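PDB 2HLY: hypothetical protein Atu2299 from Agrobacterium tumefaciens, which is of unknown function but belongs to the DUF2026 family, whose grouping with the CA clan of peptidases hints at a papain-like fold. Local coordinates for residues R151-A154 / D155-K158. Residues are numbered along the deposited sequence; the frame is centred on the assembly and turned at random.
Sequences RRFA and DWHK
F153 turns the CD1-CE1 edge of its ring onto one face of the W156 indole, a T-shaped pair with the planes at 77° and the centroid of the phenyl 4.9 Å from that of the indole six-membered ring. F153 CD1 comes closest, 3.7 Å from W156 CD2 at the fusion of the two indole rings, while F153 CE1 lies 3.8 Å from W156 CZ3. The F153 ring gets there with CG beside the backbone N and anti to the carbonyl carbon. The chain makes a type I beta turn, F153 to W156: W156 N donates to F153 O over 3.0 Å, nearly straight at the hydrogen (160°) but from above the carbonyl plane. Two waters bridge backbone groups of the turn and its flanks. One donates to R152 O and accepts from D155 N; the other donates to F153 O, giving that oxygen a second partner, and accepts from H157 N. The H157 imidazole swings back, CG lying between its own N and carbonyl carbon (chi1 68°), and its edge brings CD2 to 3.0 Å from A154 O. K158 NZ forms a 2.8 Å salt bridge to D155 OD1, approaching from above the carboxylate plane. R152 sends NH2 to G85 O, a hydrogen bond outside the turn. Residues 151-158 carry the chain from the end of helix 146-152 toward helix 160-172 at the protein surface, with F153 and W156 both resting on M36 and T40 of helix 31-50 and the W156 ring also meeting Y37.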
ATOM      1  N   ARG A 151      13.911  11.915   0.498  1.00 11.72           N
ATOM      2  CA  ARG A 151      13.586  13.152  -0.204  1.00 12.92           C
ATOM      3  C   ARG A 151      12.110  13.232  -0.597  1.00 12.57           C
ATOM      4  O   ARG A 151      11.510  14.298  -0.518  1.00 12.99           O
ATOM      5  CB  ARG A 151      14.505  13.365  -1.409  1.00 12.83           C
ATOM      6  CG  ARG A 151      15.964  13.621  -1.000  1.00 13.44           C
ATOM      7  CD  ARG A 151      16.860  13.913  -2.209  1.00 15.32           C
ATOM      8  NE  ARG A 151      18.218  14.338  -1.831  1.00 18.57           N
ATOM      9  CZ  ARG A 151      19.332  13.633  -2.051  1.00 18.68           C
ATOM     10  NH1 ARG A 151      19.276  12.442  -2.650  1.00 19.05           N
ATOM     11  NH2 ARG A 151      20.524  14.113  -1.679  1.00 18.19           N
ATOM     12  N   ARG A 152      11.527  12.106  -1.025  1.00 12.45           N
ATOM     13  CA  ARG A 152      10.124  12.099  -1.424  1.00 13.05           C
ATOM     14  C   ARG A 152       9.208  12.505  -0.275  1.00 13.17           C
ATOM     15  O   ARG A 152       8.190  13.167  -0.488  1.00 13.48           O
ATOM     16  CB  ARG A 152       9.720  10.717  -1.937  1.00 13.32           C
ATOM     17  CG  ARG A 152      10.335  10.363  -3.264  1.00 16.38           C
ATOM     18  CD  ARG A 152       9.320  10.436  -4.340  1.00 20.47           C
ATOM     19  NE  ARG A 152       9.944  10.234  -5.636  1.00 22.69           N
ATOM     20  CZ  ARG A 152       9.286  10.255  -6.783  1.00 21.50           C
ATOM     21  NH1 ARG A 152       7.972  10.456  -6.793  1.00 22.02           N
ATOM     22  NH2 ARG A 152       9.953  10.070  -7.917  1.00 22.95           N
ATOM     23  N   PHE A 153       9.583  12.101   0.935  1.00 13.28           N
ATOM     24  CA  PHE A 153       8.788  12.358   2.144  1.00 13.54           C
ATOM     25  C   PHE A 153       9.178  13.637   2.886  1.00 14.98           C
ATOM     26  O   PHE A 153       8.588  13.968   3.928  1.00 15.40           O
ATOM     27  CB  PHE A 153       8.921  11.161   3.082  1.00 12.91           C
ATOM     28  CG  PHE A 153       8.081   9.981   2.681  1.00 13.05           C
ATOM     29  CD1 PHE A 153       6.723   9.973   2.925  1.00 13.75           C
ATOM     30  CD2 PHE A 153       8.656   8.870   2.067  1.00 13.09           C
ATOM     31  CE1 PHE A 153       5.948   8.876   2.554  1.00 12.84           C
ATOM     32  CE2 PHE A 153       7.881   7.762   1.695  1.00 12.59           C
ATOM     33  CZ  PHE A 153       6.528   7.773   1.952  1.00 12.21           C
ATOM     34  N   ALA A 154      10.148  14.369   2.340  1.00 16.44           N
ATOM     35  CA  ALA A 154      10.788  15.474   3.075  1.00 18.23           C
ATOM     36  C   ALA A 154       9.816  16.534   3.600  1.00 19.62           C
ATOM     37  O   ALA A 154      10.051  17.099   4.673  1.00 21.02           O
ATOM     38  CB  ALA A 154      11.892  16.122   2.229  1.00 17.80           C
ATOM     39  N   ASP A 155       8.732  16.781   2.871  1.00 20.25           N
ATOM     40  CA  ASP A 155       7.800  17.862   3.239  1.00 21.66           C
ATOM     41  C   ASP A 155       6.561  17.358   3.973  1.00 21.84           C
ATOM     42  O   ASP A 155       5.694  18.154   4.354  1.00 21.40           O
ATOM     43  CB  ASP A 155       7.370  18.658   1.996  1.00 22.70           C
ATOM     44  CG  ASP A 155       8.519  19.440   1.364  1.00 25.93           C
ATOM     45  OD1 ASP A 155       9.454  19.838   2.096  1.00 29.66           O
ATOM     46  OD2 ASP A 155       8.487  19.651   0.128  1.00 30.37           O
ATOM     47  N   TRP A 156       6.471  16.044   4.167  1.00 21.37           N
ATOM     48  CA  TRP A 156       5.278  15.452   4.782  1.00 21.65           C
ATOM     49  C   TRP A 156       5.015  15.904   6.220  1.00 23.21           C
ATOM     50  O   TRP A 156       3.854  16.088   6.600  1.00 23.76           O
ATOM     51  CB  TRP A 156       5.321  13.926   4.688  1.00 20.64           C
ATOM     52  CG  TRP A 156       4.733  13.420   3.409  1.00 19.05           C
ATOM     53  CD1 TRP A 156       4.885  13.962   2.163  1.00 18.38           C
ATOM     54  CD2 TRP A 156       3.889  12.268   3.245  1.00 18.66           C
ATOM     55  NE1 TRP A 156       4.191  13.220   1.230  1.00 18.83           N
ATOM     56  CE2 TRP A 156       3.568  12.178   1.872  1.00 19.03           C
ATOM     57  CE3 TRP A 156       3.376  11.304   4.125  1.00 19.70           C
ATOM     58  CZ2 TRP A 156       2.741  11.163   1.357  1.00 20.26           C
ATOM     59  CZ3 TRP A 156       2.553  10.299   3.612  1.00 18.59           C
ATOM     60  CH2 TRP A 156       2.251  10.237   2.243  1.00 19.28           C
ATOM     61  N   HIS A 157       6.080  16.067   7.006  1.00 24.94           N
ATOM     62  CA  HIS A 157       5.960  16.511   8.412  1.00 26.64           C
ATOM     63  C   HIS A 157       5.348  17.918   8.549  1.00 27.32           C
ATOM     64  O   HIS A 157       4.742  18.230   9.582  1.00 28.06           O
ATOM     65  CB  HIS A 157       7.317  16.458   9.125  1.00 27.01           C
ATOM     66  CG  HIS A 157       8.305  17.459   8.614  1.00 27.70           C
ATOM     67  ND1 HIS A 157       8.564  18.651   9.259  1.00 29.92           N
ATOM     68  CD2 HIS A 157       9.090  17.454   7.510  1.00 29.03           C
ATOM     69  CE1 HIS A 157       9.462  19.335   8.575  1.00 29.23           C
ATOM     70  NE2 HIS A 157       9.800  18.631   7.510  1.00 29.42           N
ATOM     71  N   LYS A 158       5.503  18.747   7.512  1.00 27.44           N
ATOM     72  CA  LYS A 158       4.958  20.118   7.481  1.00 27.75           C
ATOM     73  C   LYS A 158       3.470  20.166   7.152  1.00 27.31           C
ATOM     74  O   LYS A 158       2.864  21.248   7.140  1.00 27.72           O
ATOM     75  CB  LYS A 158       5.638  20.956   6.401  1.00 28.11           C
ATOM     76  CG  LYS A 158       7.137  21.037   6.424  1.00 30.14           C
ATOM     77  CD  LYS A 158       7.560  21.894   5.245  1.00 33.44           C
ATOM     78  CE  LYS A 158       8.976  21.616   4.800  1.00 35.29           C
ATOM     79  NZ  LYS A 158       9.222  22.255   3.472  1.00 37.34           N
TER
HETATM   80  O   HOH W   1       7.620  15.723   0.405  1.00 22.16           O
HETATM   81  O   HOH W   2       8.521  14.417   6.730  1.00 31.87           O